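Plasmodesmata-located protein 8 (Arabidopsis thaliana, PDB 6GRF) probably modulates cell-to-cell trafficking at plasmodesmata and carries a lectin-like extracellular region made of two tandem DUF26 (Gnk2-homologous) domains. Local coordinates at residues F8-C13 with E201-Q206; R123-S128 with K191-S196. All blocks are in the same frame, centred on the assembly; numbering follows the deposited sequence.

Contact 1 (F8-C13 with E201-Q206); sequences FIYGGC and EVYLAQ
I9 and Y10 meet the ring of Y203 at different places, I9 at its hydroxyl end and Y10 at its root. The I9 and Y203 side chains cross at about a right angle. CG2 of I9 lies 3.8 Å from both CE2 and CZ of Y203, while I9 CD1 reaches the phenol oxygen, with only 3.2 Å between I9 CD1 and Y203 OH, a tight fit for a methyl group. The torsions spread the two branches: CG2 is anti to the backbone N, whereas CG1, which carries CD1, is anti to the carbonyl carbon (chi1 -60°). Y10 comes in on a slant, its CE2 3.8 Å from Y203 CB and almost as near to CG. The two ring centroids are 5.7 Å apart and the planes are inclined at 56°, an oblique aromatic pair.

Two successive residues of a regular strand would point to opposite sides; here both turn toward Y203 because I9 and Y10 form a classic beta bulge opposite Q101. The axes of 8-13 and 201-204 come within 10.0 Å and cross at -32°, values familiar from beta-sheets packed face to face, and the contact joins the two tandem DUF26 domains through their sheets. V202 and L204, alternating with E201 and Y203, look the other way, onto helix 176-193.

The hydroxyl pressed by I9 is also turned to use: Y203 OH donates to E201 OE1 at 3.1 Å, meeting the carboxylate from above its plane, while E201 CD sits at the edge of the tyrosine ring. This bond should limit the freedom of the E201 carboxylate beside I9. Y203 further stacks on Y208 of its own domain and touches Q101 of the other.

Contact 2 (R123-S128 with K191-S196); sequences RYKKCS and KNLCGS
The carbonyl oxygen of L193, at the end of helix 176-193, is approached by the sulfur of C127, with 3.5 Å between L193 O and C127 SG. This is a packing contact rather than a hydrogen bond, and it follows from the disulfide that C127 makes with the next residue, C194. C127 SG and C194 SG are 2.1 Å apart. The bridge has a left-handed twist (chi3 -72°), and in both cysteines SG is anti to the carbonyl carbon and beside the backbone N. It draws the CA atoms of C127 and C194 to 5.4 Å.

C194 is the first residue to leave the helical conformation, so the covalent link fastens the helix terminus to the end of strand 122-127, the edge strand of the second DUF26 sheet. The pair C13 and C92 joins the corresponding strand and helix of the first domain. At its other end strand 122-127 carries a classic bulge, R123 and Y124 both facing Y203.

Beside the disulfide, K125 lends its aliphatic part to L193: the lysine chain crosses the leucine on a slant, K125 CD resting 3.9 Å from L193 CD1. A bend at chi2 (120°) sets CD there. Just past the helix G195 O accepts a hydrogen bond from R142, and within its last turn K191 forms a salt bridge with D143; both partners belong to helix 136-149.

In the fold
From the N terminus the chain first lays down edge strand 8-13 and completes the first five-stranded antiparallel sheet before reaching strand 122-127, the edge of the second. Helix 176-193 then returns to that strand, and contact 2 closes a loop within the second domain. A few residues later strand 199-204 pairs with 122-127 and, in contact 1, reaches back across almost the whole chain to the first domain. Contact 2 is therefore nested inside the loop of contact 1. Their centres are about 13 Å apart, connected by probable backbone hydrogen bonds of Y203 with R123 and Y124. Contact 1 unites two domains, contact 2 a sheet with its helix.

Contact 1 (F8-C13 with E201-Q206)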
ATOM      1  N   PHE A   8      11.419   3.233   4.197  1.00 47.84           N
ATOM      2  CA  PHE A   8      11.037   1.886   3.807  1.00 44.92           C
ATOM      3  C   PHE A   8      10.061   1.296   4.832  1.00 43.78           C
ATOM      4  O   PHE A   8      10.376   1.254   5.998  1.00 44.06           O
ATOM      5  CB  PHE A   8      12.286   1.006   3.712  1.00 44.76           C
ATOM      6  CG  PHE A   8      12.022  -0.428   3.343  1.00 43.33           C
ATOM      7  CD1 PHE A   8      11.837  -0.798   2.022  1.00 42.41           C
ATOM      8  CD2 PHE A   8      11.954  -1.410   4.315  1.00 43.75           C
ATOM      9  CE1 PHE A   8      11.581  -2.119   1.682  1.00 41.60           C
ATOM     10  CE2 PHE A   8      11.699  -2.730   3.973  1.00 43.28           C
ATOM     11  CZ  PHE A   8      11.509  -3.084   2.656  1.00 41.74           C
ATOM     12  N   ILE A   9       8.897   0.813   4.372  1.00 41.87           N
ATOM     13  CA  ILE A   9       7.933   0.151   5.250  1.00 41.19           C
ATOM     14  C   ILE A   9       8.030  -1.365   5.059  1.00 39.64           C
ATOM     15  O   ILE A   9       8.347  -2.076   6.004  1.00 40.39           O
ATOM     16  CB  ILE A   9       6.510   0.696   5.039  1.00 41.81           C
ATOM     17  CG1 ILE A   9       6.478   2.195   5.343  1.00 43.61           C
ATOM     18  CG2 ILE A   9       5.501  -0.076   5.883  1.00 42.24           C
ATOM     19  CD1 ILE A   9       5.123   2.825   5.224  1.00 44.86           C
ATOM     20  N   TYR A  10       7.766  -1.856   3.843  1.00 37.58           N
ATOM     21  CA  TYR A  10       7.865  -3.281   3.571  1.00 37.00           C
ATOM     22  C   TYR A  10       8.011  -3.517   2.062  1.00 36.37           C
ATOM     23  O   TYR A  10       7.623  -2.691   1.243  1.00 34.97           O
ATOM     24  CB  TYR A  10       6.657  -4.046   4.126  1.00 37.01           C
ATOM     25  CG  TYR A  10       5.426  -4.045   3.253  1.00 35.97           C
ATOM     26  CD1 TYR A  10       5.238  -5.004   2.266  1.00 35.38           C
ATOM     27  CD2 TYR A  10       4.436  -3.090   3.417  1.00 36.29           C
ATOM     28  CE1 TYR A  10       4.110  -5.003   1.459  1.00 35.03           C
ATOM     29  CE2 TYR A  10       3.300  -3.076   2.619  1.00 36.12           C
ATOM     30  CZ  TYR A  10       3.138  -4.034   1.635  1.00 35.40           C
ATOM     31  OH  TYR A  10       2.026  -4.014   0.849  1.00 35.68           O
ATOM     32  N   GLY A  11       8.574  -4.678   1.734  1.00 37.53           N
ATOM     33  CA  GLY A  11       8.698  -5.157   0.370  1.00 38.15           C
ATOM     34  C   GLY A  11       8.551  -6.667   0.317  1.00 40.33           C
ATOM     35  O   GLY A  11       8.807  -7.367   1.310  1.00 42.24           O
ATOM     36  N   GLY A  12       8.116  -7.173  -0.840  1.00 40.74           N
ATOM     37  CA  GLY A  12       7.985  -8.609  -1.076  1.00 42.52           C
ATOM     38  C   GLY A  12       8.150  -8.910  -2.550  1.00 42.60           C
ATOM     39  O   GLY A  12       7.755  -8.105  -3.389  1.00 40.89           O
ATOM     40  N   CYS A  13       8.779 -10.043  -2.858  1.00 45.36           N
ATOM     41  CA  CYS A  13       8.929 -10.479  -4.227  1.00 46.77           C
ATOM     42  C   CYS A  13       8.395 -11.893  -4.365  1.00 48.14           C
ATOM     43  O   CYS A  13       8.336 -12.634  -3.390  1.00 50.02           O
ATOM     44  CB  CYS A  13      10.366 -10.464  -4.728  1.00 49.01           C
ATOM     45  SG  CYS A  13      11.612 -10.179  -3.447  1.00 54.10           S
ATOM     46  N   GLU A 201      -0.064  -0.422  12.616  1.00 32.61           N
ATOM     47  CA  GLU A 201      -0.331  -0.281  11.185  1.00 32.70           C
ATOM     48  C   GLU A 201      -0.608  -1.668  10.597  1.00 31.49           C
ATOM     49  O   GLU A 201       0.030  -2.633  10.964  1.00 31.72           O
ATOM     50  CB  GLU A 201       0.810   0.461  10.480  1.00 34.94           C
ATOM     51  CG  GLU A 201       2.222  -0.004  10.827  1.00 39.14           C
ATOM     52  CD  GLU A 201       3.349   0.778  10.140  1.00 42.38           C
ATOM     53  OE1 GLU A 201       3.062   1.877   9.587  1.00 45.08           O
ATOM     54  OE2 GLU A 201       4.524   0.297  10.141  1.00 45.30           O
ATOM     55  N   VAL A 202      -1.613  -1.746   9.721  1.00 30.19           N
ATOM     56  CA  VAL A 202      -1.909  -2.938   8.955  1.00 30.28           C
ATOM     57  C   VAL A 202      -1.999  -2.585   7.466  1.00 29.55           C
ATOM     58  O   VAL A 202      -2.732  -1.665   7.059  1.00 28.31           O
ATOM     59  CB  VAL A 202      -3.201  -3.608   9.447  1.00 30.11           C
ATOM     60  CG1 VAL A 202      -3.778  -4.557   8.411  1.00 30.11           C
ATOM     61  CG2 VAL A 202      -2.961  -4.325  10.761  1.00 31.64           C
ATOM     62  N   TYR A 203      -1.256  -3.347   6.656  1.00 29.51           N
ATOM     63  CA  TYR A 203      -1.225  -3.181   5.216  1.00 28.96           C
ATOM     64  C   TYR A 203      -1.757  -4.459   4.567  1.00 28.61           C
ATOM     65  O   TYR A 203      -1.193  -5.525   4.763  1.00 29.07           O
ATOM     66  CB  TYR A 203       0.192  -2.893   4.734  1.00 29.58           C
ATOM     67  CG  TYR A 203       0.763  -1.594   5.233  1.00 30.46           C
ATOM     68  CD1 TYR A 203       0.700  -0.449   4.464  1.00 30.34           C
ATOM     69  CD2 TYR A 203       1.373  -1.513   6.471  1.00 31.00           C
ATOM     70  CE1 TYR A 203       1.218   0.751   4.916  1.00 30.84           C
ATOM     71  CE2 TYR A 203       1.892  -0.322   6.941  1.00 31.80           C
ATOM     72  CZ  TYR A 203       1.805   0.814   6.163  1.00 31.40           C
ATOM     73  OH  TYR A 203       2.321   1.986   6.611  1.00 33.31           O
ATOM     74  N   LEU A 204      -2.871  -4.327   3.847  1.00 27.58           N
ATOM     75  CA  LEU A 204      -3.409  -5.404   3.048  1.00 28.31           C
ATOM     76  C   LEU A 204      -3.020  -5.160   1.590  1.00 27.95           C
ATOM     77  O   LEU A 204      -2.399  -4.159   1.273  1.00 27.05           O
ATOM     78  CB  LEU A 204      -4.928  -5.452   3.224  1.00 28.09           C
ATOM     79  CG  LEU A 204      -5.412  -5.496   4.671  1.00 28.15           C
ATOM     80  CD1 LEU A 204      -6.910  -5.725   4.716  1.00 28.13           C
ATOM     81  CD2 LEU A 204      -4.676  -6.567   5.464  1.00 28.71           C
ATOM     82  N   ALA A 205      -3.391  -6.097   0.717  1.00 29.61           N
ATOM     83  CA  ALA A 205      -3.023  -6.041  -0.700  1.00 29.88           C
ATOM     84  C   ALA A 205      -3.488  -4.728  -1.351  1.00 29.27           C
ATOM     85  O   ALA A 205      -2.749  -4.166  -2.154  1.00 29.30           O
ATOM     86  CB  ALA A 205      -3.579  -7.245  -1.418  1.00 31.02           C
ATOM     87  N   GLN A 206      -4.682  -4.230  -0.997  1.00 29.05           N
ATOM     88  CA  GLN A 206      -5.308  -3.116  -1.745  1.00 28.80           C
ATOM     89  C   GLN A 206      -5.662  -1.903  -0.853  1.00 28.49           C
ATOM     90  O   GLN A 206      -6.282  -0.938  -1.333  1.00 26.94           O
ATOM     91  CB  GLN A 206      -6.551  -3.646  -2.456  1.00 29.53           C
ATOM     92  CG  GLN A 206      -6.256  -4.692  -3.529  1.00 30.59           C
ATOM     93  CD  GLN A 206      -6.043  -4.065  -4.886  1.00 30.82           C
ATOM     94  OE1 GLN A 206      -5.331  -3.076  -5.023  1.00 31.11           O
ATOM     95  NE2 GLN A 206      -6.689  -4.625  -5.898  1.00 31.15           N
TER

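Contact 2 (R123-S128 with K191-S196)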
ATOM      1  N   ARG A 123      -0.467  -8.154   4.181  1.00 36.02           N
ATOM      2  CA  ARG A 123       0.848  -7.981   3.573  1.00 36.44           C
ATOM      3  C   ARG A 123       1.890  -7.661   4.645  1.00 36.29           C
ATOM      4  O   ARG A 123       2.983  -8.197   4.601  1.00 37.03           O
ATOM      5  CB  ARG A 123       0.803  -6.881   2.511  1.00 36.55           C
ATOM      6  CG  ARG A 123       0.083  -7.308   1.241  1.00 38.08           C
ATOM      7  CD  ARG A 123       0.673  -8.581   0.662  1.00 40.45           C
ATOM      8  NE  ARG A 123       0.576  -8.596  -0.787  1.00 42.84           N
ATOM      9  CZ  ARG A 123      -0.220  -9.390  -1.499  1.00 44.01           C
ATOM     10  NH1 ARG A 123      -0.961 -10.311  -0.910  1.00 46.55           N
ATOM     11  NH2 ARG A 123      -0.266  -9.254  -2.809  1.00 44.18           N
ATOM     12  N   TYR A 124       1.540  -6.787   5.594  1.00 34.43           N
ATOM     13  CA  TYR A 124       2.467  -6.353   6.621  1.00 34.83           C
ATOM     14  C   TYR A 124       1.684  -5.706   7.776  1.00 34.25           C
ATOM     15  O   TYR A 124       0.668  -5.056   7.571  1.00 32.31           O
ATOM     16  CB  TYR A 124       3.518  -5.399   6.034  1.00 34.38           C
ATOM     17  CG  TYR A 124       4.496  -4.840   7.037  1.00 35.25           C
ATOM     18  CD1 TYR A 124       5.492  -5.636   7.584  1.00 37.30           C
ATOM     19  CD2 TYR A 124       4.422  -3.522   7.459  1.00 35.07           C
ATOM     20  CE1 TYR A 124       6.394  -5.142   8.513  1.00 38.59           C
ATOM     21  CE2 TYR A 124       5.316  -3.008   8.391  1.00 36.22           C
ATOM     22  CZ  TYR A 124       6.304  -3.823   8.918  1.00 38.25           C
ATOM     23  OH  TYR A 124       7.178  -3.339   9.848  1.00 40.85           O
ATOM     24  N   LYS A 125       2.176  -5.914   8.998  1.00 35.72           N
ATOM     25  CA  LYS A 125       1.623  -5.278  10.175  1.00 36.80           C
ATOM     26  C   LYS A 125       2.749  -5.020  11.175  1.00 38.31           C
ATOM     27  O   LYS A 125       3.731  -5.753  11.223  1.00 39.08           O
ATOM     28  CB  LYS A 125       0.540  -6.148  10.819  1.00 37.75           C
ATOM     29  CG  LYS A 125       1.033  -7.456  11.420  1.00 40.15           C
ATOM     30  CD  LYS A 125       0.746  -7.559  12.891  1.00 41.87           C
ATOM     31  CE  LYS A 125       1.423  -8.752  13.529  1.00 44.78           C
ATOM     32  NZ  LYS A 125       2.594  -8.342  14.340  1.00 46.60           N
ATOM     33  N   LYS A 126       2.585  -3.950  11.950  1.00 38.77           N
ATOM     34  CA  LYS A 126       3.478  -3.618  13.029  1.00 41.28           C
ATOM     35  C   LYS A 126       2.642  -3.026  14.166  1.00 40.52           C
ATOM     36  O   LYS A 126       1.901  -2.078  13.934  1.00 38.50           O
ATOM     37  CB  LYS A 126       4.531  -2.628  12.528  1.00 42.81           C
ATOM     38  CG  LYS A 126       5.724  -2.428  13.451  1.00 46.25           C
ATOM     39  CD  LYS A 126       6.590  -1.258  13.015  1.00 48.50           C
ATOM     40  CE  LYS A 126       8.074  -1.500  13.182  1.00 51.02           C
ATOM     41  NZ  LYS A 126       8.457  -1.471  14.611  1.00 53.84           N
ATOM     42  N   CYS A 127       2.725  -3.650  15.346  1.00 42.21           N
ATOM     43  CA  CYS A 127       2.203  -3.102  16.588  1.00 42.86           C
ATOM     44  C   CYS A 127       3.365  -2.459  17.349  1.00 44.08           C
ATOM     45  O   CYS A 127       4.443  -3.035  17.439  1.00 44.35           O
ATOM     46  CB  CYS A 127       1.579  -4.153  17.506  1.00 44.85           C
ATOM     47  SG  CYS A 127       0.581  -5.434  16.693  1.00 47.51           S
ATOM     48  N   SER A 128       3.118  -1.271  17.908  1.00 44.43           N
ATOM     49  CA  SER A 128       4.037  -0.615  18.828  1.00 46.12           C
ATOM     50  C   SER A 128       4.394  -1.574  19.968  1.00 47.68           C
ATOM     51  O   SER A 128       3.595  -2.413  20.380  1.00 47.37           O
ATOM     52  CB  SER A 128       3.443   0.654  19.368  1.00 46.08           C
ATOM     53  OG  SER A 128       4.288   1.218  20.355  1.00 49.49           O
ATOM     54  N   LYS A 191      -7.413  -4.414  15.381  1.00 34.89           N
ATOM     55  CA  LYS A 191      -8.001  -4.743  16.672  1.00 37.07           C
ATOM     56  C   LYS A 191      -7.499  -6.113  17.139  1.00 38.72           C
ATOM     57  O   LYS A 191      -7.196  -6.285  18.300  1.00 39.09           O
ATOM     58  CB  LYS A 191      -9.529  -4.720  16.604  1.00 37.58           C
ATOM     59  CG  LYS A 191     -10.163  -3.341  16.482  1.00 37.40           C
ATOM     60  CD  LYS A 191     -11.595  -3.416  15.999  1.00 38.68           C
ATOM     61  CE  LYS A 191     -12.160  -2.085  15.553  1.00 39.10           C
ATOM     62  NZ  LYS A 191     -12.643  -1.278  16.701  1.00 40.59           N
ATOM     63  N   ASN A 192      -7.401  -7.085  16.227  1.00 39.96           N
ATOM     64  CA  ASN A 192      -7.269  -8.483  16.646  1.00 42.32           C
ATOM     65  C   ASN A 192      -5.784  -8.862  16.780  1.00 42.10           C
ATOM     66  O   ASN A 192      -5.450  -9.699  17.617  1.00 43.12           O
ATOM     67  CB  ASN A 192      -8.167  -9.387  15.790  1.00 44.40           C
ATOM     68  CG  ASN A 192      -9.638  -9.237  16.170  1.00 46.84           C
ATOM     69  OD1 ASN A 192     -10.078  -9.725  17.219  1.00 49.57           O
ATOM     70  ND2 ASN A 192     -10.409  -8.514  15.364  1.00 45.66           N
ATOM     71  N   LEU A 193      -4.890  -8.192  16.042  1.00 40.89           N
ATOM     72  CA  LEU A 193      -3.436  -8.470  16.120  1.00 41.66           C
ATOM     73  C   LEU A 193      -2.719  -7.526  17.102  1.00 41.74           C
ATOM     74  O   LEU A 193      -1.696  -7.902  17.671  1.00 43.45           O
ATOM     75  CB  LEU A 193      -2.824  -8.342  14.722  1.00 40.68           C
ATOM     76  CG  LEU A 193      -3.388  -9.281  13.653  1.00 40.82           C
ATOM     77  CD1 LEU A 193      -2.806  -8.943  12.285  1.00 39.61           C
ATOM     78  CD2 LEU A 193      -3.123 -10.738  13.995  1.00 42.32           C
ATOM     79  N   CYS A 194      -3.221  -6.299  17.263  1.00 40.35           N
ATOM     80  CA  CYS A 194      -2.550  -5.264  18.049  1.00 41.42           C
ATOM     81  C   CYS A 194      -3.492  -4.732  19.136  1.00 41.52           C
ATOM     82  O   CYS A 194      -3.750  -3.538  19.209  1.00 41.10           O
ATOM     83  CB  CYS A 194      -2.139  -4.092  17.169  1.00 40.84           C
ATOM     84  SG  CYS A 194      -1.080  -4.558  15.778  1.00 42.27           S
ATOM     85  N   GLY A 195      -4.012  -5.636  19.964  1.00 42.29           N
ATOM     86  CA  GLY A 195      -5.121  -5.324  20.845  1.00 42.37           C
ATOM     87  C   GLY A 195      -4.895  -4.069  21.676  1.00 41.67           C
ATOM     88  O   GLY A 195      -5.797  -3.229  21.754  1.00 42.90           O
ATOM     89  N   SER A 196      -3.714  -3.947  22.299  1.00 40.96           N
ATOM     90  CA  SER A 196      -3.475  -2.948  23.360  1.00 40.64           C
ATOM     91  C   SER A 196      -2.441  -1.887  22.948  1.00 38.94           C
ATOM     92  O   SER A 196      -2.056  -1.052  23.767  1.00 39.24           O
ATOM     93  CB  SER A 196      -3.040  -3.628  24.629  1.00 42.92           C
ATOM     94  OG  SER A 196      -3.880  -4.731  24.933  1.00 44.40           O
TER